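Local coordinates for regulation of enolase protein 1 (Saccharomyces cerevisiae, PDB 3O12), which functions in galactose metabolism through the GAL83 protein and may control the level of the enolase ENO1, at residues A[57-62]-A[103-108]; A[129-134]-A[177-182]. All blocks are in the same frame, centred on the assembly; numbering follows the deposited sequence.

Interaction 1: A[57-62]-A[103-108]; sequences TDFWRE and MVRIDD. With EDO (1,2-ethanediol), chain H; EDO (1,2-ethanediol), chain G.
A water joins R61 to D108: it accepts from R61 NH2 at 2.7 Å, in the guanidinium plane, and donates to D108 O at 2.9 Å. The contact lies within the curled antiparallel sheet of a beta-sandwich, consistent with a concanavalin A-like fold. Strands 59-61 and 102-105 belong to this sheet but are separated by strands 68-78 and 185-191, so long side chains and water do the bridging. R61 NE is held by G132 O, and the chain bends at chi3 (80°), with R61 CD 3.2 Å from D108 O, the oxygen the water also reaches. D108 OD1, well out of the guanidinium plane and 4.5 Å from R61 NH2, probably adds only charge attraction.

Deeper down, the flat, apolar ring of F59 suits a flexible methionine-type side chain. The selenomethionine M103 sets its CE over the centre of one face, 3.5 Å from the F59 ring centroid and 13° off the normal, and SE lies over the same face in a Met-aromatic contact. R105, extended and salt-bridged to D70, brings NH1 obliquely to the ring. Beside W60, ethanediol, probably from the crystallisation liquor, donates from O2 of the chain H molecule to D58 OD2 at 2.6 Å.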
ATOM      1  N   THR A  57       4.338  -9.738 -10.175  1.00 19.29           N
ATOM      2  CA  THR A  57       4.245  -8.329  -9.816  1.00 17.70           C
ATOM      3  C   THR A  57       4.788  -8.118  -8.400  1.00 18.78           C
ATOM      4  O   THR A  57       4.454  -8.867  -7.481  1.00 17.66           O
ATOM      5  CB  THR A  57       2.796  -7.803  -9.954  1.00 16.94           C
ATOM      6  OG1 THR A  57       1.892  -8.684  -9.280  1.00 17.10           O
ATOM      7  CG2 THR A  57       2.391  -7.731 -11.430  1.00 18.00           C
ATOM      8  N   ASP A  58       5.654  -7.122  -8.234  1.00 14.02           N
ATOM      9  CA  ASP A  58       6.316  -6.909  -6.942  1.00 16.90           C
ATOM     10  C   ASP A  58       6.907  -5.499  -6.855  1.00 14.92           C
ATOM     11  O   ASP A  58       7.106  -4.829  -7.871  1.00 15.32           O
ATOM     12  CB  ASP A  58       7.417  -7.965  -6.748  1.00 18.38           C
ATOM     13  CG  ASP A  58       7.830  -8.155  -5.285  1.00 22.74           C
ATOM     14  OD1 ASP A  58       7.186  -7.588  -4.374  1.00 21.63           O
ATOM     15  OD2 ASP A  58       8.805  -8.911  -5.062  1.00 28.73           O
ATOM     16  N   PHE A  59       7.202  -5.064  -5.631  1.00 14.30           N
ATOM     17  CA  PHE A  59       7.926  -3.822  -5.392  1.00 13.27           C
ATOM     18  C   PHE A  59       9.037  -4.131  -4.404  1.00 14.12           C
ATOM     19  O   PHE A  59       8.763  -4.542  -3.276  1.00 14.11           O
ATOM     20  CB  PHE A  59       7.014  -2.759  -4.762  1.00 14.40           C
ATOM     21  CG  PHE A  59       6.057  -2.106  -5.723  1.00 15.00           C
ATOM     22  CD1 PHE A  59       6.523  -1.311  -6.769  1.00 14.55           C
ATOM     23  CD2 PHE A  59       4.688  -2.245  -5.540  1.00 13.14           C
ATOM     24  CE1 PHE A  59       5.625  -0.688  -7.639  1.00 13.88           C
ATOM     25  CE2 PHE A  59       3.783  -1.625  -6.408  1.00 13.50           C
ATOM     26  CZ  PHE A  59       4.254  -0.855  -7.452  1.00 15.08           C
ATOM     27  N   TRP A  60      10.281  -3.926  -4.820  1.00 12.16           N
ATOM     28  CA  TRP A  60      11.432  -4.172  -3.953  1.00 13.30           C
ATOM     29  C   TRP A  60      12.640  -3.484  -4.555  1.00 14.12           C
ATOM     30  O   TRP A  60      12.781  -3.460  -5.770  1.00 15.49           O
ATOM     31  CB  TRP A  60      11.731  -5.677  -3.836  1.00 13.86           C
ATOM     32  CG  TRP A  60      12.790  -5.964  -2.810  1.00 13.87           C
ATOM     33  CD1 TRP A  60      14.121  -6.234  -3.029  1.00 15.25           C
ATOM     34  CD2 TRP A  60      12.604  -5.985  -1.392  1.00 13.42           C
ATOM     35  NE1 TRP A  60      14.764  -6.434  -1.823  1.00 14.47           N
ATOM     36  CE2 TRP A  60      13.853  -6.282  -0.808  1.00 13.34           C
ATOM     37  CE3 TRP A  60      11.499  -5.779  -0.556  1.00 13.83           C
ATOM     38  CZ2 TRP A  60      14.026  -6.376   0.576  1.00 15.48           C
ATOM     39  CZ3 TRP A  60      11.673  -5.874   0.820  1.00 13.98           C
ATOM     40  CH2 TRP A  60      12.932  -6.171   1.370  1.00 13.97           C
ATOM     41  N   ARG A  61      13.518  -2.937  -3.717  1.00 13.72           N
ATOM     42  CA  ARG A  61      14.766  -2.369  -4.221  1.00 14.95           C
ATOM     43  C   ARG A  61      15.987  -2.882  -3.466  1.00 13.96           C
ATOM     44  O   ARG A  61      16.267  -2.449  -2.346  1.00 14.37           O
ATOM     45  CB  ARG A  61      14.755  -0.835  -4.189  1.00 20.21           C
ATOM     46  CG  ARG A  61      14.257  -0.195  -5.465  1.00 32.77           C
ATOM     47  CD  ARG A  61      14.463   1.320  -5.455  1.00 24.79           C
ATOM     48  NE  ARG A  61      15.822   1.741  -5.794  1.00 30.89           N
ATOM     49  CZ  ARG A  61      16.285   1.853  -7.037  1.00 33.54           C
ATOM     50  NH1 ARG A  61      17.531   2.258  -7.248  1.00 43.96           N
ATOM     51  NH2 ARG A  61      15.513   1.549  -8.072  1.00 29.09           N
ATOM     52  N   GLU A  62      16.681  -3.828  -4.105  1.00 15.33           N
ATOM     53  CA  GLU A  62      18.068  -4.206  -3.799  1.00 18.64           C
ATOM     54  C   GLU A  62      18.334  -5.020  -2.536  1.00 15.94           C
ATOM     55  O   GLU A  62      18.968  -6.074  -2.597  1.00 18.85           O
ATOM     56  CB  GLU A  62      18.983  -2.974  -3.814  1.00 20.70           C
ATOM     57  CG  GLU A  62      20.453  -3.295  -3.571  1.00 37.09           C
ATOM     58  CD  GLU A  62      21.008  -4.315  -4.558  1.00 54.88           C
ATOM     59  OE1 GLU A  62      20.454  -4.444  -5.671  1.00 59.72           O
ATOM     60  OE2 GLU A  62      22.006  -4.987  -4.217  1.00 60.28           O
HETATM   61  N   MSE A 103       0.253   2.319  -0.925  1.00 10.08           N
HETATM   62  CA  MSE A 103       1.590   2.810  -1.250  1.00 10.97           C
HETATM   63  C   MSE A 103       1.609   4.335  -1.246  1.00  9.73           C
HETATM   64  O   MSE A 103       0.629   4.987  -1.642  1.00 11.09           O
HETATM   65  CB  MSE A 103       2.054   2.250  -2.606  1.00 10.84           C
HETATM   66  CG  MSE A 103       3.202   3.024  -3.285  1.00 12.81           C
HETATM   67 SE   MSE A 103       3.895   2.065  -4.849  0.78 17.41          SE
HETATM   68  CE  MSE A 103       5.059   0.833  -3.900  1.00 11.41           C
ATOM     69  N   VAL A 104       2.715   4.901  -0.775  1.00 10.66           N
ATOM     70  CA  VAL A 104       3.054   6.303  -0.984  1.00  9.90           C
ATOM     71  C   VAL A 104       4.297   6.295  -1.861  1.00 11.47           C
ATOM     72  O   VAL A 104       5.263   5.590  -1.559  1.00 12.03           O
ATOM     73  CB  VAL A 104       3.379   7.012   0.332  1.00 10.82           C
ATOM     74  CG1 VAL A 104       3.798   8.450   0.099  1.00 12.87           C
ATOM     75  CG2 VAL A 104       2.208   6.931   1.313  1.00 12.87           C
ATOM     76  N   ARG A 105       4.289   7.062  -2.945  1.00 10.93           N
ATOM     77  CA  ARG A 105       5.385   7.023  -3.900  1.00 10.80           C
ATOM     78  C   ARG A 105       5.786   8.424  -4.329  1.00 12.56           C
ATOM     79  O   ARG A 105       4.924   9.268  -4.629  1.00 13.77           O
ATOM     80  CB  ARG A 105       4.958   6.206  -5.127  1.00 13.43           C
ATOM     81  CG  ARG A 105       6.003   6.069  -6.234  1.00 13.17           C
ATOM     82  CD  ARG A 105       5.451   5.116  -7.296  1.00 13.24           C
ATOM     83  NE  ARG A 105       6.290   4.985  -8.486  1.00 16.39           N
ATOM     84  CZ  ARG A 105       7.061   3.934  -8.751  1.00 15.91           C
ATOM     85  NH1 ARG A 105       7.130   2.914  -7.898  1.00 15.93           N
ATOM     86  NH2 ARG A 105       7.765   3.894  -9.874  1.00 18.47           N
ATOM     87  N   ILE A 106       7.096   8.662  -4.372  1.00 12.36           N
ATOM     88  CA  ILE A 106       7.655   9.848  -5.021  1.00 11.11           C
ATOM     89  C   ILE A 106       8.150   9.439  -6.408  1.00 14.25           C
ATOM     90  O   ILE A 106       7.799  10.055  -7.413  1.00 16.42           O
ATOM     91  CB  ILE A 106       8.809  10.433  -4.193  1.00 12.53           C
ATOM     92  CG1 ILE A 106       8.312  10.920  -2.825  1.00 15.85           C
ATOM     93  CG2 ILE A 106       9.500  11.567  -4.969  1.00 14.88           C
ATOM     94  CD1 ILE A 106       9.435  11.344  -1.879  1.00 17.39           C
ATOM     95  N   ASP A 107       8.976   8.393  -6.457  1.00 14.24           N
ATOM     96  CA  ASP A 107       9.469   7.839  -7.717  1.00 13.56           C
ATOM     97  C   ASP A 107       9.911   6.402  -7.481  1.00 16.52           C
ATOM     98  O   ASP A 107       9.686   5.862  -6.396  1.00 14.78           O
ATOM     99  CB  ASP A 107      10.608   8.679  -8.309  1.00 14.11           C
ATOM    100  CG  ASP A 107      11.749   8.919  -7.331  1.00 17.17           C
ATOM    101  OD1 ASP A 107      12.096   8.011  -6.540  1.00 17.04           O
ATOM    102  OD2 ASP A 107      12.329  10.025  -7.375  1.00 24.10           O
ATOM    103  N   ASP A 108      10.529   5.771  -8.472  1.00 17.25           N
ATOM    104  CA  ASP A 108      10.834   4.345  -8.324  1.00 16.41           C
ATOM    105  C   ASP A 108      11.863   4.039  -7.232  1.00 17.76           C
ATOM    106  O   ASP A 108      11.987   2.891  -6.789  1.00 16.96           O
ATOM    107  CB  ASP A 108      11.221   3.698  -9.662  1.00 17.65           C
ATOM    108  CG  ASP A 108      12.516   4.240 -10.233  1.00 26.60           C
ATOM    109  OD1 ASP A 108      13.171   5.075  -9.580  1.00 33.58           O
ATOM    110  OD2 ASP A 108      12.871   3.829 -11.356  1.00 38.65           O
TER
HETATM  111  C1  EDO H 207      11.281  -9.655  -0.831  1.00 39.97           C
HETATM  112  O1  EDO H 207      10.967 -11.047  -0.727  1.00 45.44           O
HETATM  113  C2  EDO H 207      11.111  -9.205  -2.277  1.00 41.01           C
HETATM  114  O2  EDO H 207       9.727  -9.287  -2.634  1.00 44.61           O
HETATM  115  C1  EDO G 206       7.917  -7.353   1.084  1.00 31.96           C
HETATM  116  O1  EDO G 206       6.487  -7.352   1.150  1.00 46.42           O
HETATM  117  C2  EDO G 206       8.352  -7.178  -0.364  1.00 25.94           C
HETATM  118  O2  EDO G 206       7.623  -8.059  -1.231  1.00 46.52           O
HETATM  119  O   HOH W   1      12.975   0.684  -8.314  1.00 23.49           O

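Interaction 2: A[129-134]-A[177-182]; sequences LTNGKS and PFPTSD
The F178 ring has L129 at its edge and P179 on one face: L129 CD2 lies near the ring plane, 4.4 Å from F178 CD1, while P179 CD sits 3.4 Å above that plane, displaced toward the rim. The contact is a seam at the border of the beta-sandwich, where the beta-hairpin of strands 122-131 and 134-140, in the curled sheet, meets the loop that leaves 172-177, an outermost strand of the other. Branched leucine fits here because its two methyls divide the work. With CG anti to the backbone N (chi1 -166°), CD2 reaches the phenyl edge and L129 CD1 comes within 3.6 Å of P177 O; the same side chain also packs on A176.

Farther along the hairpin, N131 meets P179 from the opposite direction, N131 ND2 lying 3.7 Å from P179 CG. The rigid proline ring offers only carbon to ND2, which gives an N-H to a water. At the hairpin tip G132 takes up the positive phi (83°) of a classic gamma turn, closed by a weak bond from K133 N to N131 O, and flanking the turn T130 OG1 and S134 OG hydrogen bond at 2.8 Å. The water that serves N131 accepts from N131 ND2 at 2.6 Å and donates to P177 O at 2.9 Å.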
ATOM      1  N   LEU A 129       9.768   0.491   3.603  1.00 10.70           N
ATOM      2  CA  LEU A 129      10.140   1.862   3.319  1.00 11.99           C
ATOM      3  C   LEU A 129      11.386   1.833   2.462  1.00 13.06           C
ATOM      4  O   LEU A 129      12.405   1.272   2.871  1.00 13.43           O
ATOM      5  CB  LEU A 129      10.409   2.620   4.622  1.00 15.76           C
ATOM      6  CG  LEU A 129      10.481   4.147   4.533  1.00 21.25           C
ATOM      7  CD1 LEU A 129      10.361   4.758   5.920  1.00 26.86           C
ATOM      8  CD2 LEU A 129      11.750   4.596   3.853  1.00 25.75           C
ATOM      9  N   THR A 130      11.294   2.411   1.272  1.00 12.83           N
ATOM     10  CA  THR A 130      12.387   2.389   0.315  1.00 10.59           C
ATOM     11  C   THR A 130      12.891   3.801   0.119  1.00 13.14           C
ATOM     12  O   THR A 130      12.164   4.690  -0.329  1.00 13.28           O
ATOM     13  CB  THR A 130      11.917   1.766  -1.007  1.00 12.76           C
ATOM     14  OG1 THR A 130      11.542   0.409  -0.742  1.00 12.44           O
ATOM     15  CG2 THR A 130      13.018   1.792  -2.057  1.00 14.20           C
ATOM     16  N   ASN A 131      14.132   4.025   0.525  1.00 17.37           N
ATOM     17  CA  ASN A 131      14.815   5.271   0.230  1.00 18.27           C
ATOM     18  C   ASN A 131      16.133   4.882  -0.382  1.00 17.55           C
ATOM     19  O   ASN A 131      17.127   4.695   0.329  1.00 22.18           O
ATOM     20  CB  ASN A 131      15.003   6.091   1.502  1.00 22.09           C
ATOM     21  CG  ASN A 131      15.390   7.529   1.209  1.00 22.78           C
ATOM     22  OD1 ASN A 131      15.983   7.824   0.174  1.00 28.21           O
ATOM     23  ND2 ASN A 131      15.055   8.430   2.123  1.00 38.41           N
ATOM     24  N   GLY A 132      16.133   4.702  -1.697  1.00 18.03           N
ATOM     25  CA  GLY A 132      17.269   4.117  -2.382  1.00 22.83           C
ATOM     26  C   GLY A 132      17.193   2.605  -2.280  1.00 17.27           C
ATOM     27  O   GLY A 132      17.181   1.909  -3.293  1.00 22.23           O
ATOM     28  N   LYS A 133      17.144   2.106  -1.047  1.00 19.05           N
ATOM     29  CA  LYS A 133      17.016   0.671  -0.795  1.00 16.60           C
ATOM     30  C   LYS A 133      15.855   0.381   0.156  1.00 14.92           C
ATOM     31  O   LYS A 133      15.443   1.251   0.943  1.00 15.72           O
ATOM     32  CB  LYS A 133      18.312   0.121  -0.205  1.00 16.13           C
ATOM     33  CG  LYS A 133      19.507   0.195  -1.133  1.00 17.72           C
ATOM     34  CD  LYS A 133      20.720  -0.389  -0.414  1.00 21.25           C
ATOM     35  CE  LYS A 133      22.009  -0.225  -1.195  1.00 43.61           C
ATOM     36  NZ  LYS A 133      23.166  -0.672  -0.363  1.00 49.70           N
ATOM     37  N   SER A 134      15.336  -0.846   0.088  1.00 13.65           N
ATOM     38  CA  SER A 134      14.168  -1.264   0.887  1.00 12.79           C
ATOM     39  C   SER A 134      14.478  -1.698   2.334  1.00 12.42           C
ATOM     40  O   SER A 134      15.440  -2.432   2.585  1.00 15.42           O
ATOM     41  CB  SER A 134      13.426  -2.404   0.181  1.00 13.49           C
ATOM     42  OG  SER A 134      12.933  -2.007  -1.095  1.00 12.84           O
ATOM     43  N   PRO A 177      11.379   8.651   8.904  1.00 11.84           N
ATOM     44  CA  PRO A 177      11.674   9.756   7.991  1.00 14.33           C
ATOM     45  C   PRO A 177      11.251   9.384   6.581  1.00 14.12           C
ATOM     46  O   PRO A 177      11.348   8.226   6.181  1.00 15.35           O
ATOM     47  CB  PRO A 177      13.205   9.875   8.043  1.00 14.59           C
ATOM     48  CG  PRO A 177      13.623   9.134   9.256  1.00 18.56           C
ATOM     49  CD  PRO A 177      12.602   8.044   9.453  1.00 14.50           C
ATOM     50  N   PHE A 178      10.801  10.375   5.828  1.00 14.47           N
ATOM     51  CA  PHE A 178      10.453  10.158   4.435  1.00 14.32           C
ATOM     52  C   PHE A 178      10.769  11.472   3.734  1.00 14.75           C
ATOM     53  O   PHE A 178      10.586  12.534   4.312  1.00 17.43           O
ATOM     54  CB  PHE A 178       8.971   9.789   4.312  1.00 15.69           C
ATOM     55  CG  PHE A 178       8.606   9.161   2.986  1.00 14.63           C
ATOM     56  CD1 PHE A 178       9.086   7.906   2.643  1.00 19.86           C
ATOM     57  CD2 PHE A 178       7.807   9.838   2.083  1.00 14.51           C
ATOM     58  CE1 PHE A 178       8.756   7.326   1.425  1.00 21.17           C
ATOM     59  CE2 PHE A 178       7.474   9.265   0.864  1.00 18.10           C
ATOM     60  CZ  PHE A 178       7.955   8.013   0.530  1.00 18.46           C
ATOM     61  N   PRO A 179      11.279  11.416   2.495  1.00 15.44           N
ATOM     62  CA  PRO A 179      11.700  12.686   1.887  1.00 15.21           C
ATOM     63  C   PRO A 179      10.574  13.697   1.755  1.00 15.59           C
ATOM     64  O   PRO A 179       9.440  13.325   1.438  1.00 15.48           O
ATOM     65  CB  PRO A 179      12.179  12.266   0.495  1.00 16.46           C
ATOM     66  CG  PRO A 179      12.607  10.860   0.657  1.00 15.56           C
ATOM     67  CD  PRO A 179      11.610  10.261   1.644  1.00 15.82           C
ATOM     68  N   THR A 180      10.883  14.969   1.986  1.00 16.70           N
ATOM     69  CA  THR A 180       9.945  16.033   1.658  1.00 16.02           C
ATOM     70  C   THR A 180       9.769  16.096   0.146  1.00 16.20           C
ATOM     71  O   THR A 180      10.669  15.720  -0.610  1.00 18.21           O
ATOM     72  CB  THR A 180      10.421  17.404   2.175  1.00 19.63           C
ATOM     73  OG1 THR A 180      11.720  17.680   1.643  1.00 19.19           O
ATOM     74  CG2 THR A 180      10.501  17.403   3.692  1.00 18.19           C
ATOM     75  N   SER A 181       8.604  16.569  -0.291  1.00 15.84           N
ATOM     76  CA  SER A 181       8.306  16.654  -1.716  1.00 17.19           C
ATOM     77  C   SER A 181       7.156  17.622  -1.910  1.00 16.37           C
ATOM     78  O   SER A 181       6.298  17.755  -1.026  1.00 18.14           O
ATOM     79  CB  SER A 181       7.910  15.268  -2.250  1.00 16.68           C
ATOM     80  OG  SER A 181       7.787  15.284  -3.665  1.00 17.99           O
ATOM     81  N   ASP A 182       7.128  18.298  -3.059  1.00 16.49           N
ATOM     82  CA  ASP A 182       6.001  19.158  -3.398  1.00 16.11           C
ATOM     83  C   ASP A 182       4.724  18.340  -3.614  1.00 16.34           C
ATOM     84  O   ASP A 182       3.611  18.832  -3.403  1.00 16.70           O
ATOM     85  CB  ASP A 182       6.294  19.979  -4.665  1.00 15.44           C
ATOM     86  CG  ASP A 182       7.296  21.080  -4.433  1.00 30.69           C
ATOM     87  OD1 ASP A 182       7.532  21.440  -3.259  1.00 34.30           O
ATOM     88  OD2 ASP A 182       7.839  21.591  -5.437  1.00 36.90           O
TER
HETATM   89  O   HOH W   2      13.228   7.870   3.950  1.00 42.80           O

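Overall arrangement
Interaction 1 is mostly buried and connects strands of a single sheet, whereas interaction 2 lies nearer the surface and joins that sheet's hairpin to the loop following the other sheet's edge strand. Each uses one water to join a side-chain nitrogen to a backbone carbonyl, but the apolar part differs: in interaction 1 a selenomethionine methyl covers a phenyl face, in interaction 2 leucine meets a phenyl edge, with prolines beside it. The two contacts touch directly. R61 of interaction 1 probably bonds through its backbone N to S134 OG, fastening the hairpin, while I106 CD1 packs on P179 CB and links segment 103-108 to the loop.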